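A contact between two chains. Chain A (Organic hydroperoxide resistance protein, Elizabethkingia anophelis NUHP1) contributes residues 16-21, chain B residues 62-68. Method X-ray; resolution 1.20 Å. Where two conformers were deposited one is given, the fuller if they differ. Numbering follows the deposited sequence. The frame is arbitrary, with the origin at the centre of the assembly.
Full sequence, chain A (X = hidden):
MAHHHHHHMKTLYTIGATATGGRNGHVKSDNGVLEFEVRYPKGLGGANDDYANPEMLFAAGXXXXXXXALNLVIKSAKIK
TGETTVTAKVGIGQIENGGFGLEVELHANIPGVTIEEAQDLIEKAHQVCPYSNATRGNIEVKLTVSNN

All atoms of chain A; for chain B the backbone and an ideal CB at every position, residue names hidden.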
ATOM      1  N   GLY A  16     -11.694   1.822  -5.551  1.00 10.51           N
ATOM      2  CA  GLY A  16     -11.199   3.172  -5.380  1.00 10.91           C
ATOM      3  C   GLY A  16     -11.218   3.639  -3.941  1.00 10.40           C
ATOM      4  O   GLY A  16     -11.941   3.117  -3.089  1.00 10.21           O
ATOM      5  N   ALA A  17     -10.447   4.686  -3.672  1.00  9.39           N
ATOM      6  CA  ALA A  17     -10.509   5.392  -2.400  1.00  9.65           C
ATOM      7  C   ALA A  17     -10.220   6.873  -2.639  1.00  9.67           C
ATOM      8  O   ALA A  17      -9.606   7.251  -3.644  1.00 11.24           O
ATOM      9  CB  ALA A  17      -9.497   4.840  -1.385  1.00 10.46           C
ATOM     10  N   THR A  18     -10.696   7.708  -1.704  1.00  9.54           N
ATOM     11  CA  THR A  18     -10.550   9.158  -1.785  1.00 10.47           C
ATOM     12  C   THR A  18      -9.934   9.655  -0.486  1.00  9.81           C
ATOM     13  O   THR A  18     -10.397   9.301   0.600  1.00 10.60           O
ATOM     14  CB  THR A  18     -11.935   9.802  -1.971  1.00 11.53           C
ATOM     15  OG1 THR A  18     -12.482   9.341  -3.208  1.00 13.52           O
ATOM     16  CG2 THR A  18     -11.826  11.356  -1.981  1.00 12.69           C
ATOM     17  N   ALA A  19      -8.947  10.552  -0.600  1.00  8.98           N
ATOM     18  CA  ALA A  19      -8.304  11.186   0.538  1.00  9.14           C
ATOM     19  C   ALA A  19      -8.518  12.682   0.459  1.00  8.96           C
ATOM     20  O   ALA A  19      -8.379  13.277  -0.619  1.00  9.55           O
ATOM     21  CB  ALA A  19      -6.788  10.917   0.501  1.00 10.01           C
ATOM     22  N   THR A  20      -8.875  13.267   1.599  1.00  9.91           N
ATOM     23  CA  THR A  20      -9.026  14.717   1.652  0.68 10.34           C
ATOM     24  C   THR A  20      -8.844  15.131   3.111  1.00 11.62           C
ATOM     25  O   THR A  20      -8.209  14.400   3.880  1.00 12.22           O
ATOM     26  CB  THR A  20     -10.340  15.138   0.982  0.68 10.78           C
ATOM     27  OG1 THR A  20     -10.388  16.559   0.894  0.68 11.08           O
ATOM     28  CG2 THR A  20     -11.552  14.644   1.748  0.68 11.89           C
ATOM     29  N   GLY A  21      -9.291  16.349   3.472  1.00 12.16           N
ATOM     30  CA  GLY A  21      -9.288  16.781   4.854  1.00 12.87           C
ATOM     31  C   GLY A  21      -8.196  17.750   5.263  1.00 13.62           C
ATOM     32  O   GLY A  21      -8.213  18.210   6.413  1.00 15.03           O
TER
ATOM     33  N   UNK B  62      -2.359   4.883  -1.225  1.00  7.15           N
ATOM     34  CA  UNK B  62      -1.809   5.719  -2.284  1.00  7.51           C
ATOM     35  C   UNK B  62      -2.512   7.079  -2.303  1.00  7.45           C
ATOM     36  O   UNK B  62      -1.869   8.135  -2.423  1.00  7.82           O
ATOM     37  CB  UNK B  62      -1.945   5.025  -3.641  1.00  7.51           C
ATOM     38  N   UNK B  63      -3.842   7.088  -2.217  1.00  7.42           N
ATOM     39  CA  UNK B  63      -4.551   8.364  -2.193  1.00  8.50           C
ATOM     40  C   UNK B  63      -4.081   9.226  -1.028  1.00  7.63           C
ATOM     41  O   UNK B  63      -3.835  10.419  -1.221  1.00  7.86           O
ATOM     42  CB  UNK B  63      -6.061   8.135  -2.104  1.00  8.50           C
ATOM     43  N   UNK B  64      -3.890   8.632   0.153  1.00  7.51           N
ATOM     44  CA  UNK B  64      -3.401   9.397   1.292  1.00  8.55           C
ATOM     45  C   UNK B  64      -1.948   9.842   1.117  1.00  7.37           C
ATOM     46  O   UNK B  64      -1.600  10.981   1.468  1.00  8.06           O
ATOM     47  CB  UNK B  64      -3.537   8.567   2.570  1.00  8.55           C
ATOM     48  N   UNK B  65      -1.079   8.975   0.602  0.70  7.80           N
ATOM     49  CA  UNK B  65       0.311   9.341   0.361  0.70  7.53           C
ATOM     50  C   UNK B  65       0.384  10.513  -0.603  0.70  7.20           C
ATOM     51  O   UNK B  65       1.101  11.502  -0.377  0.70  8.04           O
ATOM     52  CB  UNK B  65       1.099   8.149  -0.186  0.70  7.53           C
ATOM     53  N   UNK B  66      -0.360  10.425  -1.693  1.00  7.29           N
ATOM     54  CA  UNK B  66      -0.273  11.469  -2.697  1.00  7.77           C
ATOM     55  C   UNK B  66      -0.847  12.779  -2.165  1.00  6.75           C
ATOM     56  O   UNK B  66      -0.265  13.858  -2.386  1.00  7.57           O
ATOM     57  CB  UNK B  66      -1.004  11.044  -3.972  1.00  7.77           C
ATOM     58  N   UNK B  67      -1.994  12.731  -1.470  1.00  7.31           N
ATOM     59  CA  UNK B  67      -2.547  13.957  -0.908  1.00  8.07           C
ATOM     60  C   UNK B  67      -1.615  14.568   0.129  1.00  7.78           C
ATOM     61  O   UNK B  67      -1.448  15.802   0.162  1.00  8.04           O
ATOM     62  CB  UNK B  67      -3.916  13.682  -0.282  1.00  8.07           C
ATOM     63  N   UNK B  68      -0.959  13.743   0.952  1.00  8.01           N
ATOM     64  CA  UNK B  68      -0.011  14.270   1.931  1.00  9.23           C
ATOM     65  C   UNK B  68       1.171  14.947   1.239  1.00  8.26           C
ATOM     66  O   UNK B  68       1.564  16.070   1.596  1.00  8.71           O
ATOM     67  CB  UNK B  68       0.486  13.150   2.847  1.00  9.23           C
TER

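The chain B segment is one unbroken helix, and it packs against the strand of chain A with the two axes 7.1 Å apart at closest approach and their N-to-C directions 29° apart. So near an approach favours small side chains where the helix faces the strand, and the strand offers methyl groups there: the CB atoms of Ala A17 and Ala A19 point toward the helix, while Thr A18 and Thr A20 point away.

Position 62 lies out of reach of the strand, so chain A sets no condition on it. It is Tyr B62, whose OH is hydrogen-bonded elsewhere in the structure.

Position 63 points toward the strand. Its ideal CB lies 3.9 Å from Ala A19 CB and 4.0 Å from Ala A17 O, leaving little depth beyond it; alanine, serine or perhaps cysteine would suit. It is Ser B63. Its chi1 in the p well places OG 3.7 Å from Ala A19 CB and 4.1 Å from Ala A17 CB, so the hydroxyl packs against both methyls. It makes no hydrogen bond to the strand, its OG being hydrogen-bonded instead to a residue just outside the two stretches.

At 64 the CA comes within 5.3 Å of the CA of Ala A19, but the CB points sideways, 4.5 Å from Ala A19 CB. A small apolar residue fits this approach. It is Ala B64, and its CB meets Ala A19 CB in an apolar contact. Ala A19 CB also rests on the helix backbone, 3.5 Å from Ser B63 O and 3.7 Å from Ala B64 N.

Position 65 points away from chain A, which gives no guide; it is Cys B65, covalently bonded to a group elsewhere in the structure. Position 66 points sideways with no strand atom near its CB, and many residues would be possible. Phe B66 occupies it, and its ring leads away from the strand.

Position 67, one turn after 63, again points toward the strand, with its ideal CB 4.1 Å from Ala A19 CB. Thr A20 O lies about 6.0 Å from this ideal CB, too far for a short side chain to bond directly but within reach of a bridging water; aspartate, asparagine or serine would suit. It is Asp B67. A water donates to both Asp B67 OD2 (2.8 Å) and Thr A20 O (3.0 Å), joining two acceptors that could not bond directly.

Position 68 is out of reach; it is Ser B68.

Chain B 62-68: YSACFDS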
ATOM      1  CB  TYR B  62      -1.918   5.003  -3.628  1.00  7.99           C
ATOM      2  CG  TYR B  62      -0.884   5.422  -4.669  1.00  7.78           C
ATOM      3  CD1 TYR B  62      -0.557   4.544  -5.720  1.00  9.56           C
ATOM      4  CD2 TYR B  62      -0.249   6.677  -4.649  1.00  8.62           C
ATOM      5  CE1 TYR B  62       0.375   4.889  -6.686  1.00  9.98           C
ATOM      6  CE2 TYR B  62       0.706   7.019  -5.613  1.00  8.67           C
ATOM      7  CZ  TYR B  62       0.983   6.135  -6.630  1.00  8.86           C
ATOM      8  OH  TYR B  62       1.885   6.453  -7.631  1.00 10.13           O
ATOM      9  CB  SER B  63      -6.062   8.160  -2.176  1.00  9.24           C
ATOM     10  OG  SER B  63      -6.510   7.563  -0.984  1.00 10.45           O
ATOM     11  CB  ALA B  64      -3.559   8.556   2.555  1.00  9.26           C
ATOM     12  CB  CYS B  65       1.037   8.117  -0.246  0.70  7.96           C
ATOM     13  SG  CYS B  65       2.815   8.422  -0.567  0.70  9.21           S
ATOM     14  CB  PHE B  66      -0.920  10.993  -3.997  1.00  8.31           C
ATOM     15  CG  PHE B  66      -0.523  11.838  -5.173  1.00  8.45           C
ATOM     16  CD1 PHE B  66       0.588  11.494  -5.940  1.00 10.01           C
ATOM     17  CD2 PHE B  66      -1.199  13.005  -5.485  1.00 10.36           C
ATOM     18  CE1 PHE B  66       0.973  12.245  -7.014  1.00 10.85           C
ATOM     19  CE2 PHE B  66      -0.784  13.781  -6.553  1.00 10.64           C
ATOM     20  CZ  PHE B  66       0.310  13.405  -7.318  1.00 10.43           C
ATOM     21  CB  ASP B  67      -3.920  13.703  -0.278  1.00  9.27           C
ATOM     22  CG  ASP B  67      -4.665  15.016  -0.057  1.00  9.88           C
ATOM     23  OD1 ASP B  67      -4.886  15.730  -1.056  1.00 10.74           O
ATOM     24  OD2 ASP B  67      -4.972  15.358   1.107  1.00 11.82           O
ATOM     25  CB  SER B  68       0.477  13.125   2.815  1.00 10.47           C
ATOM     26  OG  SER B  68       1.409  13.624   3.749  1.00 11.19           O
TER
HETATM   27  O   HOH W   1      -5.529  13.362   2.917  1.00 14.92           O
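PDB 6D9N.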